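Long-range contact in flagellar hook-associated protein (Burkholderia pseudomallei, PDB 4UT1), which probably serves as a structural part of the bacterial flagellum, at the junction that joins the hook to the filament: residues 520-532 / 543-555. Residues are numbered along the deposited sequence; the frame is centred on the assembly and turned at random.
Sequences PYDPSKGASMTIS and MNGVSVSLSGTPA. With EDO (1,2-ethanediol), chain I.
Tyr521 lies across Leu550 at about a right angle: CD2 of Leu550 sits over one ring face, 3.8 Å from the ring centroid, in a CH-pi contact. With CG anti to the backbone N (chi1 178°), the tyrosine carries its ring edge to the backbone just past strand 546-551, where OH donates to Gly552 O at 2.8 Å. Pro554 CD touches CE2 of the same ring, and a water bridges Pro523 O to Gly552 N. Ahead of strand 527-532, Asp522 OD1 accepts from Ser524 N in an Asx turn. The two strands run antiparallel. The bond from Ile531 N to Val546 O is nearly straight (174°), whereas the return bond is weak, where Gly545 and Val546 together face Ile531 in a G1 beta bulge. On one face hydroxyls pair across the strands, Ser528 OG with Ser549 OG at 3.0 Å and Thr530 OG1 with Ser547 OG at 2.9 Å. The opposite face is apolar, with Met529, Ile531, Val548 and Leu550; Met543, from before the corner at Gly545, brings SD to 3.6 Å from Ile531 CG2. These two inner strands of a five-stranded D3-domain sheet are thus two-sided: hydroxyl pairs on the more exposed face, buried apolar side chains on that meeting strand 559-564.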
ATOM      1  N   PRO A 520     -20.498 -16.247  38.293  1.00 15.31           N
ATOM      2  CA  PRO A 520     -19.614 -16.904  39.266  1.00 18.71           C
ATOM      3  C   PRO A 520     -18.293 -16.174  39.408  1.00 17.70           C
ATOM      4  O   PRO A 520     -17.737 -15.726  38.407  1.00 18.10           O
ATOM      5  CB  PRO A 520     -19.383 -18.299  38.666  1.00 21.14           C
ATOM      6  CG  PRO A 520     -20.399 -18.437  37.551  1.00 25.98           C
ATOM      7  CD  PRO A 520     -20.660 -17.048  37.069  1.00 20.33           C
ATOM      8  N   TYR A 521     -17.806 -16.056  40.640  1.00 16.00           N
ATOM      9  CA  TYR A 521     -16.491 -15.476  40.886  1.00 20.25           C
ATOM     10  C   TYR A 521     -15.727 -16.341  41.871  1.00 20.82           C
ATOM     11  O   TYR A 521     -16.214 -16.627  42.978  1.00 20.27           O
ATOM     12  CB  TYR A 521     -16.587 -14.047  41.417  1.00 18.33           C
ATOM     13  CG  TYR A 521     -15.208 -13.496  41.709  1.00 20.36           C
ATOM     14  CD1 TYR A 521     -14.376 -13.086  40.674  1.00 19.42           C
ATOM     15  CD2 TYR A 521     -14.724 -13.438  43.009  1.00 21.25           C
ATOM     16  CE1 TYR A 521     -13.102 -12.608  40.926  1.00 20.16           C
ATOM     17  CE2 TYR A 521     -13.453 -12.961  43.272  1.00 19.84           C
ATOM     18  CZ  TYR A 521     -12.648 -12.551  42.238  1.00 19.28           C
ATOM     19  OH  TYR A 521     -11.385 -12.083  42.505  1.00 19.70           O
ATOM     20  N   ASP A 522     -14.551 -16.779  41.438  1.00 17.66           N
ATOM     21  CA  ASP A 522     -13.663 -17.613  42.237  1.00 19.49           C
ATOM     22  C   ASP A 522     -12.452 -16.793  42.689  1.00 22.60           C
ATOM     23  O   ASP A 522     -11.565 -16.494  41.888  1.00 21.71           O
ATOM     24  CB  ASP A 522     -13.225 -18.832  41.420  1.00 24.46           C
ATOM     25  CG  ASP A 522     -12.460 -19.860  42.241  1.00 27.10           C
ATOM     26  OD1 ASP A 522     -11.963 -19.534  43.336  1.00 26.34           O
ATOM     27  OD2 ASP A 522     -12.345 -21.012  41.770  1.00 33.27           O
ATOM     28  N   PRO A 523     -12.416 -16.427  43.981  1.00 23.21           N
ATOM     29  CA  PRO A 523     -11.321 -15.613  44.526  1.00 22.96           C
ATOM     30  C   PRO A 523      -9.951 -16.255  44.347  1.00 23.09           C
ATOM     31  O   PRO A 523      -8.939 -15.547  44.373  1.00 23.05           O
ATOM     32  CB  PRO A 523     -11.676 -15.496  46.014  1.00 21.89           C
ATOM     33  CG  PRO A 523     -13.178 -15.706  46.064  1.00 21.35           C
ATOM     34  CD  PRO A 523     -13.435 -16.745  44.998  1.00 22.24           C
ATOM     35  N   SER A 524      -9.913 -17.570  44.170  1.00 21.47           N
ATOM     36  CA  SER A 524      -8.643 -18.261  44.013  1.00 26.68           C
ATOM     37  C   SER A 524      -8.098 -18.022  42.617  1.00 27.92           C
ATOM     38  O   SER A 524      -6.903 -18.178  42.367  1.00 27.41           O
ATOM     39  CB  SER A 524      -8.787 -19.764  44.281  1.00 28.98           C
ATOM     40  OG  SER A 524      -9.494 -20.427  43.246  1.00 27.01           O
ATOM     41  N   LYS A 525      -8.981 -17.619  41.712  1.00 24.34           N
ATOM     42  CA  LYS A 525      -8.615 -17.481  40.311  1.00 21.71           C
ATOM     43  C   LYS A 525      -8.746 -16.043  39.807  1.00 24.87           C
ATOM     44  O   LYS A 525      -8.069 -15.647  38.854  1.00 27.60           O
ATOM     45  CB  LYS A 525      -9.487 -18.409  39.451  1.00 27.61           C
ATOM     46  CG  LYS A 525      -9.364 -19.887  39.785  1.00 29.59           C
ATOM     47  CD  LYS A 525     -10.410 -20.719  39.031  1.00 36.87           C
ATOM     48  CE  LYS A 525     -10.243 -22.215  39.292  1.00 35.49           C
ATOM     49  NZ  LYS A 525     -11.339 -23.018  38.672  1.00 40.37           N
ATOM     50  N   GLY A 526      -9.625 -15.268  40.432  1.00 22.63           N
ATOM     51  CA  GLY A 526      -9.978 -13.958  39.909  1.00 20.64           C
ATOM     52  C   GLY A 526     -10.764 -14.124  38.615  1.00 22.73           C
ATOM     53  O   GLY A 526     -11.046 -15.250  38.195  1.00 22.09           O
ATOM     54  N   ALA A 527     -11.124 -13.016  37.976  1.00 18.89           N
ATOM     55  CA  ALA A 527     -11.899 -13.091  36.741  1.00 19.17           C
ATOM     56  C   ALA A 527     -11.618 -11.915  35.820  1.00 20.33           C
ATOM     57  O   ALA A 527     -11.654 -10.762  36.253  1.00 22.16           O
ATOM     58  CB  ALA A 527     -13.379 -13.159  37.049  1.00 21.49           C
ATOM     59  N   SER A 528     -11.336 -12.215  34.553  1.00 22.29           N
ATOM     60  CA  SER A 528     -11.255 -11.181  33.524  1.00 21.20           C
ATOM     61  C   SER A 528     -12.547 -11.187  32.727  1.00 18.90           C
ATOM     62  O   SER A 528     -12.849 -12.144  32.027  1.00 22.67           O
ATOM     63  CB  SER A 528     -10.051 -11.396  32.604  1.00 26.31           C
ATOM     64  OG  SER A 528      -8.843 -11.138  33.298  1.00 27.34           O
ATOM     65  N   MET A 529     -13.317 -10.115  32.845  1.00 20.29           N
ATOM     66  CA  MET A 529     -14.662 -10.099  32.289  1.00 17.21           C
ATOM     67  C   MET A 529     -14.855  -9.096  31.165  1.00 20.72           C
ATOM     68  O   MET A 529     -14.305  -7.995  31.191  1.00 18.46           O
ATOM     69  CB  MET A 529     -15.671  -9.812  33.395  1.00 19.76           C
ATOM     70  CG  MET A 529     -15.863 -10.970  34.342  1.00 21.84           C
ATOM     71  SD  MET A 529     -16.806 -10.484  35.788  1.00 21.98           S
ATOM     72  CE  MET A 529     -15.592  -9.488  36.657  1.00 22.81           C
ATOM     73  N   THR A 530     -15.641  -9.488  30.169  1.00 18.56           N
ATOM     74  CA  THR A 530     -16.059  -8.555  29.135  1.00 15.85           C
ATOM     75  C   THR A 530     -17.575  -8.450  29.138  1.00 16.45           C
ATOM     76  O   THR A 530     -18.285  -9.461  29.176  1.00 17.71           O
ATOM     77  CB  THR A 530     -15.552  -8.976  27.755  1.00 22.99           C
ATOM     78  OG1 THR A 530     -14.125  -8.863  27.730  1.00 22.90           O
ATOM     79  CG2 THR A 530     -16.137  -8.073  26.680  1.00 22.56           C
ATOM     80  N   ILE A 531     -18.078  -7.223  29.138  1.00 15.07           N
ATOM     81  CA  ILE A 531     -19.513  -6.999  29.117  1.00 13.56           C
ATOM     82  C   ILE A 531     -19.943  -6.524  27.725  1.00 15.81           C
ATOM     83  O   ILE A 531     -19.585  -5.436  27.292  1.00 16.54           O
ATOM     84  CB  ILE A 531     -19.932  -5.983  30.185  1.00 15.10           C
ATOM     85  CG1 ILE A 531     -19.496  -6.480  31.568  1.00 13.86           C
ATOM     86  CG2 ILE A 531     -21.440  -5.745  30.155  1.00 14.07           C
ATOM     87  CD1 ILE A 531     -19.551  -5.417  32.653  1.00 18.21           C
ATOM     88  N   SER A 532     -20.707  -7.362  27.030  1.00 14.42           N
ATOM     89  CA  SER A 532     -21.151  -7.045  25.670  1.00 17.96           C
ATOM     90  C   SER A 532     -22.674  -7.013  25.603  1.00 21.35           C
ATOM     91  O   SER A 532     -23.363  -7.691  26.381  1.00 19.12           O
ATOM     92  CB  SER A 532     -20.621  -8.069  24.664  1.00 18.76           C
ATOM     93  OG  SER A 532     -19.288  -8.461  24.938  1.00 24.30           O
ATOM     94  N   MET A 543     -24.860  -1.362  27.585  1.00 22.02           N
ATOM     95  CA  MET A 543     -23.412  -1.443  27.767  1.00 20.50           C
ATOM     96  C   MET A 543     -22.816  -2.438  26.791  1.00 20.78           C
ATOM     97  O   MET A 543     -23.346  -3.535  26.606  1.00 16.86           O
ATOM     98  CB  MET A 543     -23.052  -1.845  29.205  1.00 19.67           C
ATOM     99  CG  MET A 543     -21.549  -2.068  29.414  1.00 17.44           C
ATOM    100  SD  MET A 543     -21.032  -2.256  31.144  1.00 18.19           S
ATOM    101  CE  MET A 543     -21.581  -0.693  31.822  1.00 18.47           C
ATOM    102  N   ASN A 544     -21.726  -2.040  26.147  1.00 17.13           N
ATOM    103  CA  ASN A 544     -21.074  -2.874  25.156  1.00 18.32           C
ATOM    104  C   ASN A 544     -19.581  -2.572  25.101  1.00 18.49           C
ATOM    105  O   ASN A 544     -19.171  -1.428  25.301  1.00 18.18           O
ATOM    106  CB  ASN A 544     -21.739  -2.651  23.789  1.00 20.12           C
ATOM    107  CG  ASN A 544     -21.261  -3.620  22.732  1.00 20.80           C
ATOM    108  OD1 ASN A 544     -21.408  -4.840  22.867  1.00 17.50           O
ATOM    109  ND2 ASN A 544     -20.722  -3.075  21.643  1.00 15.76           N
ATOM    110  N   GLY A 545     -18.769  -3.600  24.865  1.00 15.09           N
ATOM    111  CA  GLY A 545     -17.338  -3.429  24.694  1.00 19.00           C
ATOM    112  C   GLY A 545     -16.560  -2.968  25.914  1.00 18.02           C
ATOM    113  O   GLY A 545     -15.522  -2.316  25.786  1.00 20.20           O
ATOM    114  N   VAL A 546     -17.053  -3.319  27.096  1.00 16.58           N
ATOM    115  CA  VAL A 546     -16.409  -2.963  28.356  1.00 15.58           C
ATOM    116  C   VAL A 546     -15.733  -4.178  28.976  1.00 20.07           C
ATOM    117  O   VAL A 546     -16.343  -5.242  29.092  1.00 19.05           O
ATOM    118  CB  VAL A 546     -17.411  -2.375  29.348  1.00 15.57           C
ATOM    119  CG1 VAL A 546     -16.736  -2.111  30.717  1.00 16.38           C
ATOM    120  CG2 VAL A 546     -17.999  -1.087  28.788  1.00 15.95           C
ATOM    121  N   SER A 547     -14.461  -4.024  29.339  1.00 16.22           N
ATOM    122  CA  SER A 547     -13.717  -5.101  29.989  1.00 16.38           C
ATOM    123  C   SER A 547     -13.214  -4.668  31.353  1.00 17.72           C
ATOM    124  O   SER A 547     -12.693  -3.561  31.515  1.00 17.40           O
ATOM    125  CB  SER A 547     -12.538  -5.559  29.133  1.00 20.24           C
ATOM    126  OG  SER A 547     -12.983  -6.237  27.964  1.00 27.14           O
ATOM    127  N   VAL A 548     -13.358  -5.556  32.332  1.00 16.28           N
ATOM    128  CA  VAL A 548     -12.773  -5.336  33.660  1.00 14.87           C
ATOM    129  C   VAL A 548     -12.212  -6.638  34.227  1.00 18.24           C
ATOM    130  O   VAL A 548     -12.688  -7.727  33.887  1.00 19.39           O
ATOM    131  CB  VAL A 548     -13.800  -4.755  34.665  1.00 16.35           C
ATOM    132  CG1 VAL A 548     -14.187  -3.350  34.276  1.00 18.70           C
ATOM    133  CG2 VAL A 548     -15.054  -5.651  34.768  1.00 14.65           C
ATOM    134  N   SER A 549     -11.209  -6.522  35.097  1.00 17.45           N
ATOM    135  CA  SER A 549     -10.657  -7.686  35.785  1.00 18.59           C
ATOM    136  C   SER A 549     -10.792  -7.521  37.289  1.00 18.63           C
ATOM    137  O   SER A 549     -10.513  -6.454  37.820  1.00 15.63           O
ATOM    138  CB  SER A 549      -9.184  -7.904  35.425  1.00 18.81           C
ATOM    139  OG  SER A 549      -9.048  -8.227  34.054  1.00 27.64           O
ATOM    140  N   LEU A 550     -11.227  -8.583  37.956  1.00 14.81           N
ATOM    141  CA  LEU A 550     -11.328  -8.611  39.415  1.00 15.41           C
ATOM    142  C   LEU A 550     -10.429  -9.703  39.983  1.00 16.95           C
ATOM    143  O   LEU A 550     -10.391 -10.819  39.471  1.00 18.86           O
ATOM    144  CB  LEU A 550     -12.775  -8.840  39.848  1.00 17.01           C
ATOM    145  CG  LEU A 550     -13.102  -8.885  41.345  1.00 19.12           C
ATOM    146  CD1 LEU A 550     -12.858  -7.530  42.009  1.00 16.99           C
ATOM    147  CD2 LEU A 550     -14.542  -9.347  41.527  1.00 19.12           C
ATOM    148  N   SER A 551      -9.689  -9.374  41.034  1.00 15.76           N
ATOM    149  CA  SER A 551      -8.905 -10.379  41.730  1.00 15.25           C
ATOM    150  C   SER A 551      -9.124 -10.169  43.220  1.00 18.86           C
ATOM    151  O   SER A 551      -9.782  -9.214  43.622  1.00 17.64           O
ATOM    152  CB  SER A 551      -7.424 -10.284  41.367  1.00 22.46           C
ATOM    153  OG  SER A 551      -6.873  -9.075  41.839  1.00 26.13           O
ATOM    154  N   GLY A 552      -8.582 -11.063  44.036  1.00 19.67           N
ATOM    155  CA  GLY A 552      -8.755 -10.953  45.473  1.00 19.23           C
ATOM    156  C   GLY A 552     -10.089 -11.482  45.976  1.00 20.59           C
ATOM    157  O   GLY A 552     -10.881 -12.063  45.219  1.00 17.83           O
ATOM    158  N   THR A 553     -10.338 -11.262  47.265  1.00 17.49           N
ATOM    159  CA  THR A 553     -11.526 -11.796  47.921  1.00 15.25           C
ATOM    160  C   THR A 553     -12.417 -10.687  48.466  1.00 16.20           C
ATOM    161  O   THR A 553     -12.176 -10.177  49.571  1.00 15.36           O
ATOM    162  CB  THR A 553     -11.133 -12.738  49.071  1.00 14.91           C
ATOM    163  OG1 THR A 553     -10.277 -13.771  48.564  1.00 18.34           O
ATOM    164  CG2 THR A 553     -12.368 -13.368  49.710  1.00 17.95           C
ATOM    165  N   PRO A 554     -13.459 -10.311  47.703  1.00 13.77           N
ATOM    166  CA  PRO A 554     -14.392  -9.317  48.240  1.00 12.43           C
ATOM    167  C   PRO A 554     -15.117  -9.890  49.462  1.00 16.10           C
ATOM    168  O   PRO A 554     -15.311 -11.101  49.525  1.00 15.86           O
ATOM    169  CB  PRO A 554     -15.374  -9.080  47.085  1.00 14.25           C
ATOM    170  CG  PRO A 554     -14.766  -9.773  45.865  1.00 14.53           C
ATOM    171  CD  PRO A 554     -13.926 -10.876  46.423  1.00 15.55           C
ATOM    172  N   ALA A 555     -15.494  -9.037  50.405  1.00 16.02           N
ATOM    173  CA  ALA A 555     -16.360  -9.447  51.503  1.00 19.02           C
ATOM    174  C   ALA A 555     -17.791  -9.512  50.992  1.00 18.26           C
ATOM    175  O   ALA A 555     -18.077  -9.030  49.899  1.00 14.39           O
ATOM    176  CB  ALA A 555     -16.253  -8.482  52.673  1.00 19.07           C
TER
HETATM  177  C1  EDO I1635     -14.500 -18.517  37.942  1.00 27.06           C
HETATM  178  O1  EDO I1635     -15.768 -17.858  37.857  1.00 33.41           O
HETATM  179  C2  EDO I1635     -13.407 -17.458  37.849  1.00 32.62           C
HETATM  180  O2  EDO I1635     -13.567 -16.484  38.891  1.00 22.50           O
HETATM  181  O   HOH W   1      -7.646 -13.422  42.756  1.00 21.67           O